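Local atomic coordinates of LPXTG family cell surface protein Fms2 (PDB entry 5FCE), a protein that probably serves as a cell-wall-anchored adhesin of Enterococcus faecium, attaching the bacterium to its targets through its ligand-binding region. Residues A[38-42]-A[43-47]. Numbering follows the deposited sequence.
Sequences HAVLT and YGWDG
With OG1 of Thr42 anti to the backbone N (chi1 178°) and CG of Trp45 likewise extended from its own N (chi1 -176°), the hydroxyl lies inside the bend that follows the strand and the indole folds back against the Val40 side chain. The amide N of Gly44 donates to Thr42 OG1 at 3.0 Å, nearly straight at 166°. This side-chain link to the amide two residues on defines an ST turn, for which threonine is well suited: its branched CB favours the strand while its hydroxyl supplies the acceptor that holds the turn. The hydroxyl proton can be shared between the carbonyl oxygens of Glu52 and Lys53, bridging the start and end of the loop after strand 36-42, and OG1 packs against Trp45 CB at 3.4 Å. Gly44 has a backbone conformation that glycine adopts readily.

Farther back along the strand, the six-membered ring of Trp45 meets the branches of Val40, the two side chains crossing at about a right angle. Val40 CG1 lies 4.0 Å from Trp45 CZ3, and Val40 CG2 is 4.2 Å from the same atom, an apolar contact between a branched side chain and a broad ring. The CA of Gly47 sits 3.4 Å above the centre of the indole; its positive phi, a left-handed conformation, suits glycine. Trp45 NE1 is satisfied by Asn48 O.

Within the immunoglobulin-like ligand-binding region of SgrA, strand 36-42 belongs to a four-stranded antiparallel sheet, flanked by strands 54-60 and 91-96, and the loop leads into the former. Trp45 also reaches Ile93 of strand 91-96, while Leu41 packs against Ile22 and Ile24 of strand 21-28.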
ATOM      1  N   HIS A  38      -7.846  -6.366  -0.224  1.00 17.38           N
ATOM      2  CA  HIS A  38      -7.463  -5.804  -1.521  1.00 18.83           C
ATOM      3  C   HIS A  38      -6.754  -4.498  -1.247  1.00 16.59           C
ATOM      4  O   HIS A  38      -7.368  -3.557  -0.742  1.00 17.55           O
ATOM      5  CB  HIS A  38      -8.717  -5.538  -2.353  1.00 19.16           C
ATOM      6  CG  HIS A  38      -8.451  -4.916  -3.691  1.00 19.68           C
ATOM      7  ND1 HIS A  38      -9.418  -4.220  -4.385  1.00 21.99           N
ATOM      8  CD2 HIS A  38      -7.343  -4.901  -4.471  1.00 19.51           C
ATOM      9  CE1 HIS A  38      -8.919  -3.805  -5.535  1.00 20.79           C
ATOM     10  NE2 HIS A  38      -7.658  -4.196  -5.608  1.00 20.61           N
ATOM     11  N   ALA A  39      -5.466  -4.433  -1.561  1.00 16.01           N
ATOM     12  CA  ALA A  39      -4.693  -3.228  -1.279  1.00 14.91           C
ATOM     13  C   ALA A  39      -4.396  -2.504  -2.584  1.00 16.17           C
ATOM     14  O   ALA A  39      -3.951  -3.122  -3.552  1.00 15.36           O
ATOM     15  CB  ALA A  39      -3.421  -3.583  -0.554  1.00 16.59           C
ATOM     16  N   VAL A  40      -4.672  -1.203  -2.621  1.00 15.52           N
ATOM     17  CA  VAL A  40      -4.526  -0.434  -3.855  1.00 16.38           C
ATOM     18  C   VAL A  40      -3.633   0.778  -3.608  1.00 16.52           C
ATOM     19  O   VAL A  40      -3.924   1.604  -2.740  1.00 16.16           O
ATOM     20  CB  VAL A  40      -5.895   0.030  -4.419  1.00 16.14           C
ATOM     21  CG1 VAL A  40      -5.698   0.879  -5.672  1.00 16.64           C
ATOM     22  CG2 VAL A  40      -6.785  -1.162  -4.742  1.00 18.54           C
ATOM     23  N   LEU A  41      -2.534   0.871  -4.354  1.00 16.32           N
ATOM     24  CA  LEU A  41      -1.677   2.052  -4.294  1.00 16.61           C
ATOM     25  C   LEU A  41      -2.166   3.035  -5.363  1.00 16.39           C
ATOM     26  O   LEU A  41      -2.324   2.665  -6.529  1.00 16.90           O
ATOM     27  CB  LEU A  41      -0.235   1.640  -4.563  1.00 16.70           C
ATOM     28  CG  LEU A  41       0.933   2.475  -4.060  1.00 19.47           C
ATOM     29  CD1 LEU A  41       0.808   2.766  -2.572  1.00 16.88           C
ATOM     30  CD2 LEU A  41       2.233   1.729  -4.364  1.00 17.14           C
ATOM     31  N   THR A  42      -2.433   4.274  -4.972  1.00 16.23           N
ATOM     32  CA  THR A  42      -3.070   5.215  -5.889  1.00 16.20           C
ATOM     33  C   THR A  42      -2.431   6.595  -5.807  1.00 17.47           C
ATOM     34  O   THR A  42      -1.839   6.946  -4.780  1.00 16.88           O
ATOM     35  CB  THR A  42      -4.591   5.308  -5.602  1.00 18.25           C
ATOM     36  OG1 THR A  42      -5.198   6.262  -6.476  1.00 17.87           O
ATOM     37  CG2 THR A  42      -4.829   5.721  -4.166  1.00 16.99           C
ATOM     38  N   TYR A  43      -2.509   7.366  -6.892  1.00 16.73           N
ATOM     39  CA  TYR A  43      -2.149   8.779  -6.800  1.00 18.79           C
ATOM     40  C   TYR A  43      -3.358   9.714  -6.864  1.00 18.79           C
ATOM     41  O   TYR A  43      -3.216  10.925  -7.056  1.00 20.23           O
ATOM     42  CB  TYR A  43      -1.061   9.173  -7.808  1.00 17.13           C
ATOM     43  CG  TYR A  43      -1.383   8.921  -9.262  1.00 19.14           C
ATOM     44  CD1 TYR A  43      -1.202   7.664  -9.821  1.00 20.23           C
ATOM     45  CD2 TYR A  43      -1.823   9.955 -10.086  1.00 21.33           C
ATOM     46  CE1 TYR A  43      -1.480   7.427 -11.156  1.00 20.71           C
ATOM     47  CE2 TYR A  43      -2.095   9.736 -11.428  1.00 22.03           C
ATOM     48  CZ  TYR A  43      -1.921   8.471 -11.953  1.00 22.73           C
ATOM     49  OH  TYR A  43      -2.190   8.237 -13.278  1.00 23.23           O
ATOM     50  N   GLY A  44      -4.546   9.152  -6.681  1.00 18.81           N
ATOM     51  CA  GLY A  44      -5.751   9.964  -6.645  1.00 21.90           C
ATOM     52  C   GLY A  44      -7.045   9.172  -6.682  1.00 22.08           C
ATOM     53  O   GLY A  44      -7.689   9.055  -7.727  1.00 23.05           O
ATOM     54  N   TRP A  45      -7.442   8.635  -5.538  1.00 21.35           N
ATOM     55  CA  TRP A  45      -8.707   7.902  -5.467  1.00 23.45           C
ATOM     56  C   TRP A  45      -9.224   7.847  -4.029  1.00 23.53           C
ATOM     57  O   TRP A  45      -8.448   7.643  -3.101  1.00 23.80           O
ATOM     58  CB  TRP A  45      -8.521   6.487  -6.032  1.00 21.92           C
ATOM     59  CG  TRP A  45      -9.788   5.672  -6.092  1.00 23.78           C
ATOM     60  CD1 TRP A  45     -11.039   6.110  -6.448  1.00 24.12           C
ATOM     61  CD2 TRP A  45      -9.924   4.278  -5.784  1.00 23.39           C
ATOM     62  NE1 TRP A  45     -11.941   5.070  -6.374  1.00 23.31           N
ATOM     63  CE2 TRP A  45     -11.280   3.935  -5.978  1.00 23.93           C
ATOM     64  CE3 TRP A  45      -9.032   3.288  -5.360  1.00 22.01           C
ATOM     65  CZ2 TRP A  45     -11.762   2.642  -5.761  1.00 25.07           C
ATOM     66  CZ3 TRP A  45      -9.509   2.000  -5.155  1.00 22.34           C
ATOM     67  CH2 TRP A  45     -10.861   1.691  -5.355  1.00 23.66           C
ATOM     68  N   ASP A  46     -10.534   8.018  -3.851  1.00 23.26           N
ATOM     69  CA  ASP A  46     -11.129   8.020  -2.518  1.00 24.61           C
ATOM     70  C   ASP A  46     -11.543   6.623  -2.041  1.00 23.65           C
ATOM     71  O   ASP A  46     -12.025   6.455  -0.925  1.00 23.64           O
ATOM     72  CB  ASP A  46     -12.310   9.001  -2.457  1.00 25.08           C
ATOM     73  CG  ASP A  46     -13.481   8.581  -3.335  1.00 26.17           C
ATOM     74  OD1 ASP A  46     -13.394   7.558  -4.056  1.00 24.96           O
ATOM     75  OD2 ASP A  46     -14.500   9.302  -3.317  1.00 25.69           O
ATOM     76  N   GLY A  47     -11.338   5.628  -2.893  1.00 23.41           N
ATOM     77  CA  GLY A  47     -11.685   4.260  -2.563  1.00 24.13           C
ATOM     78  C   GLY A  47     -13.133   3.901  -2.866  1.00 26.74           C
ATOM     79  O   GLY A  47     -13.567   2.787  -2.553  1.00 26.09           O
TER